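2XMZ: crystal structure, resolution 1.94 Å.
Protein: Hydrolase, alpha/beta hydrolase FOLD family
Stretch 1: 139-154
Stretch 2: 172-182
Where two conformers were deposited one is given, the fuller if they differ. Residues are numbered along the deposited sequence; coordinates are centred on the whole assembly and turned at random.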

# COMPACT_ATOMS: atom_id res chain seq x y z
N VAL A 139 4.04 -4.17 22.14
CA VAL A 139 3.24 -5.41 22.24
C VAL A 139 3.81 -6.51 21.33
O VAL A 139 3.84 -7.68 21.68
CB VAL A 139 1.75 -5.16 21.88
CG1 VAL A 139 0.98 -6.48 21.87
CG2 VAL A 139 1.10 -4.18 22.87
N LEU A 140 4.27 -6.11 20.14
CA LEU A 140 4.86 -7.05 19.19
C LEU A 140 6.18 -7.62 19.70
O LEU A 140 6.32 -8.83 19.81
CB LEU A 140 5.02 -6.40 17.81
CG LEU A 140 3.74 -6.35 16.96
CD1 LEU A 140 3.79 -5.21 15.90
CD2 LEU A 140 3.52 -7.71 16.28
N ASP A 141 7.14 -6.74 20.03
CA ASP A 141 8.45 -7.14 20.58
C ASP A 141 8.35 -8.09 21.78
O ASP A 141 9.27 -8.89 22.02
CB ASP A 141 9.23 -5.90 21.02
CG ASP A 141 10.09 -5.29 19.92
OD1 ASP A 141 10.19 -5.86 18.81
OD2 ASP A 141 10.67 -4.20 20.19
N ILE A 142 7.25 -7.99 22.52
CA ILE A 142 7.06 -8.70 23.79
C ILE A 142 6.10 -9.90 23.70
O ILE A 142 6.48 -11.02 24.07
CB ILE A 142 6.62 -7.72 24.94
CG1 ILE A 142 7.73 -6.69 25.20
CG2 ILE A 142 6.27 -8.50 26.23
CD1 ILE A 142 7.34 -5.55 26.15
N ALA A 143 4.88 -9.68 23.20
CA ALA A 143 3.86 -10.74 23.19
C ALA A 143 3.82 -11.62 21.93
O ALA A 143 3.17 -12.67 21.93
CB ALA A 143 2.47 -10.15 23.50
N GLY A 144 4.51 -11.21 20.87
CA GLY A 144 4.66 -12.04 19.67
C GLY A 144 3.63 -11.82 18.58
O GLY A 144 2.71 -11.01 18.73
N ILE A 145 3.75 -12.56 17.48
CA ILE A 145 2.91 -12.29 16.30
C ILE A 145 1.47 -12.74 16.51
O ILE A 145 0.55 -11.99 16.23
CB ILE A 145 3.51 -12.87 14.97
CG1 ILE A 145 2.83 -12.26 13.74
CG2 ILE A 145 3.42 -14.41 14.92
CD1 ILE A 145 2.94 -10.75 13.66
N GLU A 146 1.28 -13.95 17.04
CA GLU A 146 -0.04 -14.56 17.11
C GLU A 146 -1.03 -13.71 17.92
O GLU A 146 -2.13 -13.43 17.45
CB GLU A 146 0.03 -16.00 17.64
CG GLU A 146 -1.31 -16.76 17.53
CD GLU A 146 -1.18 -18.24 17.81
OE1 GLU A 146 -0.06 -18.79 17.66
OE2 GLU A 146 -2.19 -18.87 18.19
N LEU A 147 -0.62 -13.28 19.11
CA LEU A 147 -1.50 -12.50 19.98
C LEU A 147 -1.82 -11.14 19.35
O LEU A 147 -2.95 -10.66 19.40
CB LEU A 147 -0.90 -12.37 21.39
CG LEU A 147 -0.74 -13.69 22.20
CD1 LEU A 147 0.16 -13.50 23.42
CD2 LEU A 147 -2.07 -14.35 22.61
N PHE A 148 -0.82 -10.53 18.72
CA PHE A 148 -1.04 -9.28 18.00
C PHE A 148 -2.08 -9.42 16.89
O PHE A 148 -3.00 -8.59 16.79
CB PHE A 148 0.27 -8.72 17.44
CG PHE A 148 0.12 -7.38 16.82
CD1 PHE A 148 0.17 -6.22 17.60
CD2 PHE A 148 -0.11 -7.26 15.45
CE1 PHE A 148 0.00 -4.98 17.03
CE2 PHE A 148 -0.27 -6.01 14.87
CZ PHE A 148 -0.21 -4.87 15.67
N VAL A 149 -1.93 -10.45 16.06
CA VAL A 149 -2.84 -10.72 14.95
C VAL A 149 -4.26 -11.00 15.46
O VAL A 149 -5.24 -10.52 14.88
CB VAL A 149 -2.34 -11.90 14.05
CG1 VAL A 149 -3.39 -12.30 13.01
CG2 VAL A 149 -1.05 -11.52 13.33
N ASN A 150 -4.38 -11.74 16.57
CA ASN A 150 -5.68 -11.98 17.18
C ASN A 150 -6.42 -10.67 17.49
O ASN A 150 -7.60 -10.51 17.15
CB ASN A 150 -5.54 -12.87 18.42
CG ASN A 150 -5.17 -14.30 18.06
OD1 ASN A 150 -5.28 -14.72 16.90
ND2 ASN A 150 -4.74 -15.07 19.05
N ASP A 151 -5.69 -9.71 18.08
CA ASP A 151 -6.24 -8.39 18.39
C ASP A 151 -6.45 -7.55 17.12
O ASP A 151 -7.47 -6.87 16.98
CB ASP A 151 -5.35 -7.64 19.39
CG ASP A 151 -5.41 -8.20 20.80
OD1 ASP A 151 -6.09 -9.23 21.05
OD2 ASP A 151 -4.77 -7.60 21.69
N TRP A 152 -5.49 -7.62 16.19
CA TRP A 152 -5.54 -6.88 14.92
C TRP A 152 -6.79 -7.25 14.12
O TRP A 152 -7.48 -6.36 13.60
CB TRP A 152 -4.30 -7.16 14.09
CG TRP A 152 -4.03 -6.19 12.98
CD1 TRP A 152 -4.14 -6.43 11.64
CD2 TRP A 152 -3.55 -4.85 13.11
NE1 TRP A 152 -3.76 -5.32 10.92
CE2 TRP A 152 -3.40 -4.33 11.80
CE3 TRP A 152 -3.23 -4.03 14.20
CZ2 TRP A 152 -2.97 -3.01 11.55
CZ3 TRP A 152 -2.79 -2.72 13.95
CH2 TRP A 152 -2.66 -2.23 12.63
N GLU A 153 -7.06 -8.55 14.04
CA GLU A 153 -8.28 -9.10 13.42
C GLU A 153 -9.58 -8.47 13.93
O GLU A 153 -10.57 -8.45 13.21
CB GLU A 153 -8.38 -10.61 13.68
CG GLU A 153 -7.49 -11.49 12.82
CD GLU A 153 -7.74 -12.98 13.03
OE1 GLU A 153 -8.68 -13.35 13.77
OE2 GLU A 153 -7.01 -13.79 12.43
N LYS A 154 -9.60 -8.02 15.18
CA LYS A 154 -10.83 -7.50 15.81
C LYS A 154 -11.00 -5.98 15.70
O LYS A 154 -11.98 -5.45 16.22
CB LYS A 154 -10.89 -7.88 17.29
CG LYS A 154 -10.92 -9.36 17.55
CD LYS A 154 -11.07 -9.65 19.04
CE LYS A 154 -10.38 -10.95 19.38
NZ LYS A 154 -11.21 -12.14 19.06
N ILE A 172 -5.37 -14.40 4.69
CA ILE A 172 -5.05 -13.16 5.38
C ILE A 172 -4.35 -13.43 6.72
O ILE A 172 -3.29 -12.86 6.99
CB ILE A 172 -6.30 -12.27 5.60
CG1 ILE A 172 -6.80 -11.72 4.25
CG2 ILE A 172 -5.99 -11.11 6.52
CD1 ILE A 172 -8.19 -11.13 4.31
N ARG A 173 -4.95 -14.31 7.54
CA ARG A 173 -4.41 -14.66 8.87
C ARG A 173 -3.00 -15.27 8.77
O ARG A 173 -2.13 -14.94 9.57
CB ARG A 173 -5.35 -15.63 9.62
CG ARG A 173 -4.88 -15.92 11.04
CD ARG A 173 -5.84 -16.80 11.83
NE ARG A 173 -5.24 -17.22 13.09
CZ ARG A 173 -5.13 -16.45 14.18
NH1 ARG A 173 -4.55 -16.95 15.26
NH2 ARG A 173 -5.58 -15.19 14.19
N GLN A 174 -2.81 -16.14 7.78
CA GLN A 174 -1.52 -16.77 7.56
C GLN A 174 -0.46 -15.76 7.16
O GLN A 174 0.68 -15.82 7.65
CB GLN A 174 -1.66 -17.89 6.50
CG GLN A 174 -0.35 -18.47 5.97
CD GLN A 174 0.32 -17.59 4.93
OE1 GLN A 174 1.55 -17.44 4.93
NE2 GLN A 174 -0.48 -16.97 4.05
N GLN A 175 -0.83 -14.83 6.27
CA GLN A 175 0.06 -13.79 5.79
C GLN A 175 0.51 -12.90 6.95
O GLN A 175 1.69 -12.52 7.02
CB GLN A 175 -0.61 -12.96 4.70
CG GLN A 175 -0.50 -13.54 3.27
CD GLN A 175 -1.51 -12.94 2.29
OE1 GLN A 175 -2.10 -11.88 2.55
NE2 GLN A 175 -1.69 -13.61 1.16
N ARG A 176 -0.41 -12.60 7.85
CA ARG A 176 -0.10 -11.81 9.05
C ARG A 176 0.82 -12.59 10.03
O ARG A 176 1.82 -12.06 10.54
CB ARG A 176 -1.40 -11.37 9.74
CG ARG A 176 -2.31 -10.45 8.87
CD ARG A 176 -3.58 -10.09 9.64
NE ARG A 176 -4.35 -9.02 9.01
CZ ARG A 176 -5.65 -8.81 9.21
NH1 ARG A 176 -6.35 -9.61 10.01
NH2 ARG A 176 -6.25 -7.80 8.60
N LEU A 177 0.46 -13.86 10.29
CA LEU A 177 1.18 -14.71 11.25
C LEU A 177 2.61 -15.01 10.80
O LEU A 177 3.49 -15.32 11.63
CB LEU A 177 0.42 -16.02 11.50
CG LEU A 177 -0.94 -15.92 12.23
CD1 LEU A 177 -1.62 -17.29 12.34
CD2 LEU A 177 -0.78 -15.28 13.59
N SER A 178 2.84 -14.92 9.50
CA SER A 178 4.17 -15.22 8.98
C SER A 178 5.09 -14.01 9.07
O SER A 178 6.29 -14.14 8.86
CB SER A 178 4.09 -15.69 7.54
OG SER A 178 3.77 -14.58 6.73
N GLN A 179 4.55 -12.85 9.41
CA GLN A 179 5.40 -11.67 9.55
C GLN A 179 6.21 -11.79 10.82
O GLN A 179 5.77 -12.39 11.79
CB GLN A 179 4.57 -10.37 9.55
CG GLN A 179 3.73 -10.15 8.29
CD GLN A 179 4.53 -10.33 7.00
OE1 GLN A 179 5.66 -9.84 6.88
NE2 GLN A 179 3.94 -11.03 6.02
N SER A 180 7.42 -11.26 10.80
CA SER A 180 8.27 -11.23 11.98
C SER A 180 7.81 -10.11 12.92
O SER A 180 7.80 -8.93 12.51
CB SER A 180 9.70 -11.00 11.54
OG SER A 180 10.55 -10.91 12.66
N PRO A 181 7.42 -10.45 14.17
CA PRO A 181 6.92 -9.39 15.07
C PRO A 181 7.93 -8.27 15.38
O PRO A 181 7.54 -7.10 15.44
CB PRO A 181 6.54 -10.14 16.35
CG PRO A 181 7.23 -11.48 16.26
CD PRO A 181 7.32 -11.79 14.78
N HIS A 182 9.20 -8.62 15.54
CA HIS A 182 10.24 -7.61 15.74
C HIS A 182 10.36 -6.66 14.54
O HIS A 182 10.53 -5.43 14.71
CB HIS A 182 11.59 -8.25 16.17
CG HIS A 182 12.38 -8.83 15.03
ND1 HIS A 182 12.17 -10.10 14.54
CD2 HIS A 182 13.38 -8.30 14.28
CE1 HIS A 182 13.00 -10.33 13.54
NE2 HIS A 182 13.75 -9.26 13.36
O HOH W 1 11.77 -4.27 16.70

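The first stretch is a helix broken at Gly144. The segment 139-143 ends there, and a second helix starts at Ile145, so that Gly144 both leaves helical geometry, with phi of 93°, and serves as the N-cap of what follows. At these backbone angles a CB would be jammed against the carbonyl O of Ala143, a position that by itself calls for glycine. The second stretch is likewise interrupted: the helix carrying Ile172 to Leu177 gives way to a short linker, and Ser180 occupies the N-cap position of the next helix, which opens with Pro181. Helices 145-152 and 172-177 run roughly antiparallel, at 139°, with their axes 9.8 Å apart at closest approach. The two helix interruptions meet, the CA atoms of Ile145 and Pro181 lying 5.1 Å apart, and together the stretches bury 714 Å².

Around the interruptions, aliphatic side chains pack against backbone carbonyls and against each other. Ile145 points toward the second stretch and packs against the backbone of residues Arg176 to Gln179: Ile145 CG1 lies 3.4 Å from Arg176 O and 3.5 Å from Gln179 O, while Ile145 CG2 is 3.4 Å from Leu177 O. Ile145 CB rests 4.0 Å from Pro181 CD. The proline ring thus sits against the start of helix 145-152, and Pro181 CB lies 3.9 Å from Leu140 CD2. A water links Asp141 to His182, donating to both Asp141 OD1 (3.1 Å) and His182 O (2.6 Å).

Farther along, Val149 points toward the second stretch and packs between Arg176 and Leu177, with Val149 CG2 3.6 Å from Arg176 CB and Val149 CB 3.8 Å from Leu177 CD2. The same leucine methyl, CD2, lies 3.7 Å from Glu146 CA, close against the backbone of the opposing helix.

Arg173 supplies the direct hydrogen bonds. It leaves its helix sideways, but its extended side chain, with chi1 to chi3 all t, brings the guanidinium to the first stretch. Asn150 OD1 accepts from both NH1 (2.9 Å) and NH2 (2.8 Å) of Arg173, a forked arrangement whose angles of 139° and 143° are well short of linear. Arg173 NH2 also donates to Glu153 OE2 at 2.7 Å and 159°, forming a salt bridge; both acceptors lie near the guanidinium plane. Glu146 adds a looser charge pairing, its OE2 4.2 Å from Arg173 NH1.

Arg176 instead engages its neighbours by packing. Trp152 CD1 lies over one face of its guanidinium, 3.7 Å from Arg176 NE, while Glu153 CG approaches the guanidinium edge, 3.6 Å from Arg176 NH1.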